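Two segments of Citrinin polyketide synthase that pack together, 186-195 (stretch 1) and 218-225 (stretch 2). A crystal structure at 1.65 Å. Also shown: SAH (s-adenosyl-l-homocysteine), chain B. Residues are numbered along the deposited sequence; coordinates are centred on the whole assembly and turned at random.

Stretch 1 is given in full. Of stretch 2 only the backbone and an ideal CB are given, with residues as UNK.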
# COMPACT_ATOMS: atom_id res chain seq x y z
N TRP A 186 7.17 8.28 0.17
CA TRP A 186 8.13 7.23 0.48
C TRP A 186 8.80 6.65 -0.76
O TRP A 186 9.93 6.17 -0.66
CB TRP A 186 7.45 6.12 1.28
CG TRP A 186 7.22 6.57 2.68
CD1 TRP A 186 8.13 6.60 3.70
CD2 TRP A 186 6.01 7.13 3.21
NE1 TRP A 186 7.56 7.13 4.84
CE2 TRP A 186 6.26 7.45 4.56
CE3 TRP A 186 4.73 7.35 2.68
CZ2 TRP A 186 5.30 8.01 5.38
CZ3 TRP A 186 3.80 7.92 3.48
CH2 TRP A 186 4.08 8.22 4.83
N ILE A 187 8.16 6.75 -1.93
CA ILE A 187 8.83 6.43 -3.18
C ILE A 187 9.95 7.42 -3.44
O ILE A 187 11.06 7.05 -3.81
CB ILE A 187 7.81 6.39 -4.34
CG1 ILE A 187 6.76 5.29 -4.10
CG2 ILE A 187 8.54 6.15 -5.66
CD1 ILE A 187 5.61 5.26 -5.15
N GLN A 188 9.66 8.71 -3.23
CA GLN A 188 10.70 9.72 -3.39
C GLN A 188 11.83 9.47 -2.40
O GLN A 188 13.00 9.63 -2.74
CB GLN A 188 10.08 11.10 -3.20
CG GLN A 188 10.97 12.24 -3.58
CD GLN A 188 11.10 12.44 -5.08
OE1 GLN A 188 10.09 12.59 -5.78
NE2 GLN A 188 12.34 12.44 -5.58
N GLN A 189 11.50 9.08 -1.17
CA GLN A 189 12.54 8.79 -0.19
C GLN A 189 13.37 7.58 -0.60
O GLN A 189 14.59 7.55 -0.41
CB GLN A 189 11.88 8.59 1.17
CG GLN A 189 12.87 8.36 2.28
CD GLN A 189 12.20 8.11 3.60
OE1 GLN A 189 11.10 7.59 3.64
NE2 GLN A 189 12.87 8.46 4.70
N ALA A 190 12.73 6.59 -1.22
CA ALA A 190 13.48 5.45 -1.71
C ALA A 190 14.41 5.85 -2.83
O ALA A 190 15.52 5.30 -2.92
CB ALA A 190 12.50 4.33 -2.14
N GLU A 191 13.99 6.76 -3.71
CA GLU A 191 14.91 7.30 -4.72
C GLU A 191 16.17 7.87 -4.06
O GLU A 191 17.28 7.61 -4.51
CB GLU A 191 14.26 8.38 -5.57
CG GLU A 191 13.06 7.91 -6.38
CD GLU A 191 12.43 9.08 -7.11
OE1 GLU A 191 11.23 9.36 -6.83
OE2 GLU A 191 13.13 9.73 -7.91
N PHE A 192 16.00 8.70 -3.03
CA PHE A 192 17.13 9.31 -2.34
C PHE A 192 18.05 8.25 -1.74
O PHE A 192 19.29 8.30 -1.89
CB PHE A 192 16.59 10.28 -1.28
CG PHE A 192 17.63 10.94 -0.46
CD1 PHE A 192 18.71 11.58 -1.06
CD2 PHE A 192 17.54 10.92 0.92
CE1 PHE A 192 19.66 12.25 -0.27
CE2 PHE A 192 18.50 11.55 1.71
CZ PHE A 192 19.55 12.21 1.12
N PHE A 193 17.46 7.24 -1.11
CA PHE A 193 18.24 6.16 -0.54
C PHE A 193 19.08 5.49 -1.63
O PHE A 193 20.30 5.31 -1.49
CB PHE A 193 17.32 5.15 0.13
CG PHE A 193 17.94 3.81 0.33
CD1 PHE A 193 19.04 3.66 1.17
CD2 PHE A 193 17.44 2.70 -0.32
CE1 PHE A 193 19.66 2.45 1.36
CE2 PHE A 193 18.04 1.46 -0.14
CZ PHE A 193 19.16 1.33 0.70
N LEU A 194 18.43 5.11 -2.74
CA LEU A 194 19.14 4.39 -3.79
C LEU A 194 20.23 5.26 -4.43
O LEU A 194 21.32 4.75 -4.75
CB LEU A 194 18.16 3.90 -4.85
CG LEU A 194 17.24 2.76 -4.41
CD1 LEU A 194 16.14 2.52 -5.45
CD2 LEU A 194 18.06 1.47 -4.17
N GLU A 195 19.97 6.55 -4.63
CA GLU A 195 20.99 7.43 -5.20
C GLU A 195 22.19 7.50 -4.28
O GLU A 195 23.34 7.38 -4.74
CB GLU A 195 20.41 8.82 -5.45
CG GLU A 195 21.42 9.73 -6.07
CD GLU A 195 20.82 10.98 -6.66
OE1 GLU A 195 19.72 11.37 -6.24
OE2 GLU A 195 21.45 11.59 -7.56
N UNK A 218 3.16 0.39 -11.72
CA UNK A 218 4.40 1.11 -11.90
C UNK A 218 4.48 2.38 -11.09
O UNK A 218 5.15 3.33 -11.52
CB UNK A 218 4.60 1.44 -13.38
N UNK A 219 3.83 2.43 -9.92
CA UNK A 219 3.85 3.64 -9.12
C UNK A 219 5.24 3.93 -8.59
O UNK A 219 5.64 5.09 -8.47
CB UNK A 219 2.86 3.53 -7.96
N UNK A 220 5.97 2.88 -8.27
CA UNK A 220 7.37 2.99 -7.91
C UNK A 220 8.25 2.94 -9.15
O UNK A 220 9.20 3.72 -9.27
CB UNK A 220 7.76 1.88 -6.93
N UNK A 221 7.92 2.05 -10.07
CA UNK A 221 8.73 1.84 -11.26
C UNK A 221 8.93 3.13 -12.03
O UNK A 221 10.03 3.39 -12.54
CB UNK A 221 8.09 0.79 -12.16
N UNK A 222 7.89 3.96 -12.14
CA UNK A 222 7.99 5.16 -12.96
C UNK A 222 9.02 6.14 -12.42
O UNK A 222 9.52 6.97 -13.17
CB UNK A 222 6.63 5.84 -13.06
N UNK A 223 9.34 6.08 -11.12
CA UNK A 223 10.42 6.88 -10.56
C UNK A 223 11.78 6.20 -10.62
O UNK A 223 12.80 6.89 -10.78
CB UNK A 223 10.10 7.23 -9.11
N UNK A 224 11.83 4.87 -10.49
CA UNK A 224 13.12 4.20 -10.41
C UNK A 224 13.85 4.24 -11.75
O UNK A 224 15.08 4.37 -11.80
CB UNK A 224 12.94 2.75 -9.95
N UNK A 225 13.11 4.12 -12.85
CA UNK A 225 13.76 3.97 -14.15
C UNK A 225 14.46 5.25 -14.57
O UNK A 225 15.65 5.18 -14.93
CB UNK A 225 12.74 3.56 -15.21
N SAH B . 3.28 -1.63 -6.20
CA SAH B . 1.86 -1.43 -6.61
CB SAH B . 0.89 -0.90 -5.56
CG SAH B . 0.46 -1.92 -4.53
SD SAH B . -0.88 -2.91 -5.28
C SAH B . 1.87 -0.42 -7.80
O SAH B . 0.83 -0.61 -8.59
OXT SAH B . 2.69 0.44 -7.96
C5' SAH B . -0.37 -4.61 -4.93
C4' SAH B . 0.27 -5.20 -6.17
O4' SAH B . 0.77 -6.49 -5.76
C3' SAH B . -0.68 -5.44 -7.35
O3' SAH B . -0.00 -5.01 -8.53
C2' SAH B . -0.90 -6.96 -7.32
O2' SAH B . -1.10 -7.51 -8.62
C1' SAH B . 0.42 -7.44 -6.74
N9 SAH B . 0.40 -8.75 -6.10
C8 SAH B . -0.56 -9.29 -5.30
N7 SAH B . -0.32 -10.52 -4.91
C5 SAH B . 0.90 -10.81 -5.51
C6 SAH B . 1.71 -11.97 -5.50
N6 SAH B . 1.39 -13.10 -4.87
N1 SAH B . 2.86 -11.92 -6.19
C2 SAH B . 3.18 -10.81 -6.86
N3 SAH B . 2.50 -9.66 -6.94
C4 SAH B . 1.36 -9.73 -6.24

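Stretch 1 is a continuous helix, and the helical part of stretch 2 runs beside it in nearly the same direction, with 24° between the axes and 9.9 Å at closest approach. Ile187, Ala190, Glu191 and Leu194 line the side that meets the second stretch, so the rules should be sought at positions lying over that row.

Position 218 has phi/psi of 79/31, and its ideal CB finds nothing of stretch 1 within reach. Positive phi by itself favours glycine, though asparagine is a known alternative in such turns. The residue is Gly218, and its carbonyl accepts the backbone hydrogen bond of 222.

At position 219 the backbone angles, -67/-35, would accept any L-residue, so the restriction must come from elsewhere. An ideal CB would stand 4.3 Å from Ile187 CD1, which is tolerable, but 3.1 Å from SAH OXT, which is crowded. Glycine is the clear choice. Gly219 lets the ligand come close: its N donates to SAH OXT at 3.0 Å. On the helix side, Ile187 CD1 rests 3.3 Å from Gly219 O.

Position 220 points its CB sideways, 4.4 Å from Ile187 CD1. Stretch 1 offers a methyl group here and little else, so a small or branched residue would suit: alanine, serine, threonine or valine. Thr220 takes it, with OG1 3.6 Å from Ile187 CD1; that hydroxyl finds its hydrogen bond elsewhere in the structure.

Positions 221 and 222 can be passed quickly. The first turns away from stretch 1 and the second sideways, neither with a neighbour there, so this contact selects nothing. They are Thr221 and Val222.

Position 223 is the most telling. Its CB points toward stretch 1, 3.3 Å from Glu191 OE1 and 3.9 Å from Ile187 CG2, with the amide oxygen of Gln188 farther out. A carboxylate and a nearby carbonyl-type acceptor call for a donor, preferably cationic, on a chain whose first carbons can lie against isoleucine; lysine or arginine fits best, and glutamine could serve less strongly. The deposited Lys223 folds through four m rotamers. Its CG packs 3.8 Å from Ile187 CG2, while NZ makes a salt bridge to Glu191 OE1 at 2.7 Å and donates to Gln188 OE1 at 3.0 Å. Water 1 adds a second link, donating to Glu191 OE2 at 2.7 Å and to Lys223 O at 2.8 Å.

At position 224 the CB points sideways and touches nothing, yet a hollow opens among Ile187, Ala190, Glu191 and Leu194. Filling it takes a long apolar chain able to bend back, such as methionine, or perhaps leucine with a shorter reach. Met224 enters as a knob into that hole: CE lies 4.0 Å from Ala190 CB and 3.9 Å from Glu191 CG, and SD sits 3.4 Å from Leu194 CD1. The small alanine leaves room for the methyl end.

Position 225 is out of reach and unconstrained here; it is Leu225.

Stretch 2 218-225: GGTTVKML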
# COMPACT_ATOMS: atom_id res chain seq x y z
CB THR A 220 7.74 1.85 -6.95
OG1 THR A 220 6.93 1.96 -5.76
CG2 THR A 220 9.22 1.90 -6.58
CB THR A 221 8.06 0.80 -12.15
OG1 THR A 221 7.45 -0.20 -11.33
CG2 THR A 221 9.08 0.16 -13.08
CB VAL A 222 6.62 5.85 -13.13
CG1 VAL A 222 6.08 6.39 -11.80
CG2 VAL A 222 6.73 6.98 -14.14
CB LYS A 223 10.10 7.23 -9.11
CG LYS A 223 8.79 8.01 -8.94
CD LYS A 223 8.71 9.26 -9.81
CE LYS A 223 9.69 10.30 -9.34
NZ LYS A 223 9.31 10.78 -7.98
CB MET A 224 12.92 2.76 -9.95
CG MET A 224 12.38 2.64 -8.54
SD MET A 224 13.50 3.37 -7.34
CE MET A 224 12.43 4.10 -6.12
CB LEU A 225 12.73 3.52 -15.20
CG LEU A 225 12.35 2.03 -15.25
CD1 LEU A 225 12.32 1.41 -13.86
CD2 LEU A 225 11.03 1.84 -15.96
O HOH W 1 13.04 9.63 -10.57
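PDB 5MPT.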